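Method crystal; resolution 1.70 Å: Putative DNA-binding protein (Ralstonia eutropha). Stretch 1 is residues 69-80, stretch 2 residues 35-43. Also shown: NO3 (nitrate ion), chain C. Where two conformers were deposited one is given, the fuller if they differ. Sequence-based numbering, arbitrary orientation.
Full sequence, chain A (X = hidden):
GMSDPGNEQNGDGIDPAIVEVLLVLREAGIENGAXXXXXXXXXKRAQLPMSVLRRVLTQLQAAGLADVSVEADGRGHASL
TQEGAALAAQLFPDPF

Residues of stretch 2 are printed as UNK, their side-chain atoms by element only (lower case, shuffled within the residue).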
# COMPACT_ATOMS: atom_id res chain seq x y z
N SER A 69 -0.98 -7.37 6.17
CA SER A 69 -1.30 -8.15 7.37
C SER A 69 -2.79 -8.50 7.35
O SER A 69 -3.63 -7.63 7.51
CB SER A 69 -0.98 -7.35 8.65
OG SER A 69 0.42 -7.20 8.88
N VAL A 70 -3.11 -9.78 7.18
CA VAL A 70 -4.50 -10.27 7.17
C VAL A 70 -4.75 -11.31 8.29
O VAL A 70 -3.83 -12.02 8.75
CB VAL A 70 -4.89 -10.82 5.78
CG1 VAL A 70 -4.76 -9.70 4.68
CG2 VAL A 70 -4.03 -12.10 5.44
N GLU A 71 -5.99 -11.38 8.73
CA GLU A 71 -6.45 -12.33 9.73
C GLU A 71 -7.13 -13.49 9.02
O GLU A 71 -7.16 -13.53 7.79
CB GLU A 71 -7.46 -11.64 10.68
CG GLU A 71 -6.79 -10.60 11.58
CD GLU A 71 -7.62 -10.29 12.82
OE1 GLU A 71 -8.59 -9.50 12.72
OE2 GLU A 71 -7.29 -10.85 13.89
N ALA A 72 -7.70 -14.40 9.79
CA ALA A 72 -8.21 -15.66 9.26
C ALA A 72 -9.31 -15.44 8.22
O ALA A 72 -9.41 -16.20 7.27
CB ALA A 72 -8.69 -16.54 10.37
N ASP A 73 -10.09 -14.38 8.36
CA ASP A 73 -11.09 -14.06 7.35
C ASP A 73 -10.59 -13.34 6.11
O ASP A 73 -11.39 -13.00 5.24
CB ASP A 73 -12.25 -13.28 7.96
CG ASP A 73 -11.88 -11.87 8.38
OD1 ASP A 73 -10.68 -11.48 8.42
OD2 ASP A 73 -12.84 -11.13 8.67
N GLY A 74 -9.28 -13.08 6.02
CA GLY A 74 -8.71 -12.52 4.83
C GLY A 74 -8.78 -11.01 4.87
O GLY A 74 -8.29 -10.37 3.96
N ARG A 75 -9.36 -10.43 5.92
CA ARG A 75 -9.40 -8.95 6.06
C ARG A 75 -8.18 -8.46 6.84
O ARG A 75 -7.62 -9.15 7.68
CB ARG A 75 -10.70 -8.49 6.76
CG ARG A 75 -11.97 -8.85 6.03
CD ARG A 75 -13.11 -7.98 6.51
NE ARG A 75 -13.51 -8.31 7.87
CZ ARG A 75 -14.36 -7.56 8.61
NH1 ARG A 75 -14.86 -6.42 8.14
NH2 ARG A 75 -14.67 -7.95 9.83
N GLY A 76 -7.80 -7.21 6.61
CA GLY A 76 -6.71 -6.62 7.37
C GLY A 76 -6.25 -5.27 6.89
O GLY A 76 -7.10 -4.41 6.62
N HIS A 77 -4.94 -5.05 6.84
CA HIS A 77 -4.40 -3.73 6.58
C HIS A 77 -3.06 -3.88 5.83
O HIS A 77 -2.52 -4.98 5.75
CB HIS A 77 -4.21 -2.91 7.87
CG HIS A 77 -3.43 -3.61 8.93
ND1 HIS A 77 -2.05 -3.66 8.95
CD2 HIS A 77 -3.85 -4.29 10.02
CE1 HIS A 77 -1.65 -4.32 10.02
NE2 HIS A 77 -2.72 -4.74 10.67
N ALA A 78 -2.56 -2.77 5.34
CA ALA A 78 -1.28 -2.77 4.64
C ALA A 78 -0.61 -1.42 4.83
O ALA A 78 -1.24 -0.41 5.12
CB ALA A 78 -1.50 -3.06 3.15
N SER A 79 0.69 -1.44 4.66
CA SER A 79 1.54 -0.27 4.89
C SER A 79 2.87 -0.49 4.15
O SER A 79 3.19 -1.62 3.79
CB SER A 79 1.83 -0.03 6.37
OG SER A 79 2.27 -1.18 7.04
N LEU A 80 3.63 0.58 3.99
CA LEU A 80 4.99 0.46 3.46
C LEU A 80 5.90 -0.10 4.54
O LEU A 80 5.76 0.27 5.72
CB LEU A 80 5.50 1.77 2.95
CG LEU A 80 4.73 2.42 1.82
CD1 LEU A 80 5.22 3.83 1.53
CD2 LEU A 80 4.70 1.55 0.58
N UNK A 35 -1.97 4.22 12.72
CA UNK A 35 -2.47 2.88 12.43
C UNK A 35 -2.49 2.62 10.94
O UNK A 35 -2.97 3.47 10.19
c UNK A 35 -4.49 1.39 12.67
c UNK A 35 -3.88 2.75 12.99
o UNK A 35 -3.83 2.97 14.40
N UNK A 36 -1.96 1.46 10.49
CA UNK A 36 -1.99 1.23 9.03
C UNK A 36 -3.42 1.18 8.53
O UNK A 36 -4.27 0.66 9.21
c UNK A 36 -1.29 0.34 11.19
c UNK A 36 -1.38 -0.15 8.85
c UNK A 36 -0.62 -0.42 10.09
N UNK A 37 -3.63 1.65 7.31
CA UNK A 37 -4.99 1.70 6.78
C UNK A 37 -5.49 0.32 6.42
O UNK A 37 -4.77 -0.54 5.97
c UNK A 37 -4.89 7.44 3.39
c UNK A 37 -4.59 6.29 5.42
c UNK A 37 -4.42 4.66 6.94
c UNK A 37 -4.58 7.49 4.72
c UNK A 37 -5.20 6.24 2.76
c UNK A 37 -5.02 2.56 5.54
n UNK A 37 -4.30 6.03 6.73
c UNK A 37 -4.77 4.04 5.78
c UNK A 37 -5.20 5.05 3.44
c UNK A 37 -4.90 5.06 4.80
N UNK A 38 -6.79 0.14 6.62
CA UNK A 38 -7.44 -1.08 6.21
C UNK A 38 -7.52 -1.21 4.69
O UNK A 38 -7.52 -0.22 3.96
o UNK A 38 -9.80 -0.27 6.19
c UNK A 38 -8.84 -1.14 6.79
N UNK A 39 -7.62 -2.45 4.22
CA UNK A 39 -7.62 -2.66 2.75
C UNK A 39 -8.72 -1.87 2.04
O UNK A 39 -8.46 -1.23 1.03
c UNK A 39 -6.55 -4.98 3.02
c UNK A 39 -7.64 -4.14 2.39
c UNK A 39 -6.68 -6.45 2.56
c UNK A 39 -5.15 -4.43 2.78
N UNK A 40 -9.96 -1.88 2.56
CA UNK A 40 -10.98 -1.11 1.82
C UNK A 40 -10.72 0.40 1.73
O UNK A 40 -11.15 1.05 0.78
c UNK A 40 -11.95 -2.72 3.25
c UNK A 40 -10.56 -2.64 3.67
c UNK A 40 -12.25 -1.38 2.64
N UNK A 41 -10.11 0.96 2.76
CA UNK A 41 -9.74 2.35 2.76
C UNK A 41 -8.65 2.64 1.72
O UNK A 41 -8.73 3.64 0.97
c UNK A 41 -8.97 4.26 4.21
c UNK A 41 -9.27 2.77 4.15
n UNK A 41 -7.80 6.70 6.94
c UNK A 41 -8.60 4.74 5.59
c UNK A 41 -8.08 6.17 5.55
N UNK A 42 -7.66 1.76 1.65
CA UNK A 42 -6.62 1.91 0.62
C UNK A 42 -7.26 1.84 -0.78
O UNK A 42 -6.94 2.67 -1.67
c UNK A 42 -4.79 0.92 2.11
c UNK A 42 -5.53 0.82 0.77
c UNK A 42 -4.49 0.93 -0.33
c UNK A 42 -4.03 -0.40 2.57
N UNK A 43 -8.14 0.85 -0.98
CA UNK A 43 -8.84 0.67 -2.27
C UNK A 43 -9.67 1.89 -2.62
O UNK A 43 -9.67 2.35 -3.78
c UNK A 43 -9.71 -0.60 -2.24
N NO3 C . -10.58 -5.88 4.38
O1 NO3 C . -9.44 -5.67 5.13
O2 NO3 C . -10.47 -6.56 3.17
O3 NO3 C . -11.82 -5.40 4.88
O HOH W 1 -1.45 2.26 5.66

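Position 35 carries three side-chain atoms: one carbon bearing an oxygen and a second carbon, none in contact with stretch 1. This is a beta-branched alcohol, Thr-35; it is exposed, so little there constrains it.

At position 36 three carbons close a ring onto the backbone nitrogen. The CA-to-CB bond points toward the strand, and CB lies 3.6 Å from ND1 of His-77 and 4.1 Å from CB of Ser-79. This is Pro-36. The compact ring suits an extended segment, since it packs against the strand and its nitrogen has no hydrogen to satisfy.

Position 37 holds one carbon followed by fused five- and six-membered rings of eight carbons and one nitrogen, an indole. Its CA-to-CB bond points away from stretch 1, and the side chain makes no close contact there. This is Trp-37; a bulky indole can be accommodated with that bond so directed, leaving the backbone to make the contact. The backbone O of Trp-37 accepts a hydrogen bond from N of Ala-78 (3.2 Å), while the backbone N of Trp-37 donates to O of water 1 (2.8 Å); that water O in turn donates to O of Ala-78 (2.7 Å).

Position 38 has one carbon and one oxygen; its CA approaches O of Gly-76 at 3.4 Å in a CA-H...O contact. This is Ser-38, at the N-cap position, where serine is common because its short hydroxyl side chain is well suited to a helix start.

Position 39 has four carbons forked at the second. One branch end lies 3.9 Å from CB of Ala-78, the other 4.3 Å from CG1 of Val-70. This is Leu-39: a long, forked apolar chain can reach both in this buried site.

Position 40 is again three carbons closed onto the backbone nitrogen, without contact to stretch 1: Pro-40. In the first turn of a helix, the missing N-H costs no helical hydrogen bond. CG of Pro-40 lies 3.1 Å from O3 of the nitrate.

Position 41, four carbons in a row ending in nitrogen and out of reach of stretch 1, is Lys-41; its extended, exposed chain suits a charged amine.

Position 42 has four carbons forked at the first; the two-carbon arm ends 3.7 Å from CB of Ala-78. This is Ile-42, apolar as its buried place requires.

The single carbon at position 43, out of reach of the strand, is Ala-43, small enough for a buried helical site.

The contact joins a single beta bridge, His-77 with Ser-38, to an apolar patch. N of Leu-39 donates to O of Gly-76 (3.1 Å), complementing the Ala-78 to Trp-37 bond, so the backbone fixes the register while Leu-39 and Ile-42 pack on Ala-78.

Stretch 2, residues 35-43: TPWSLPKIA
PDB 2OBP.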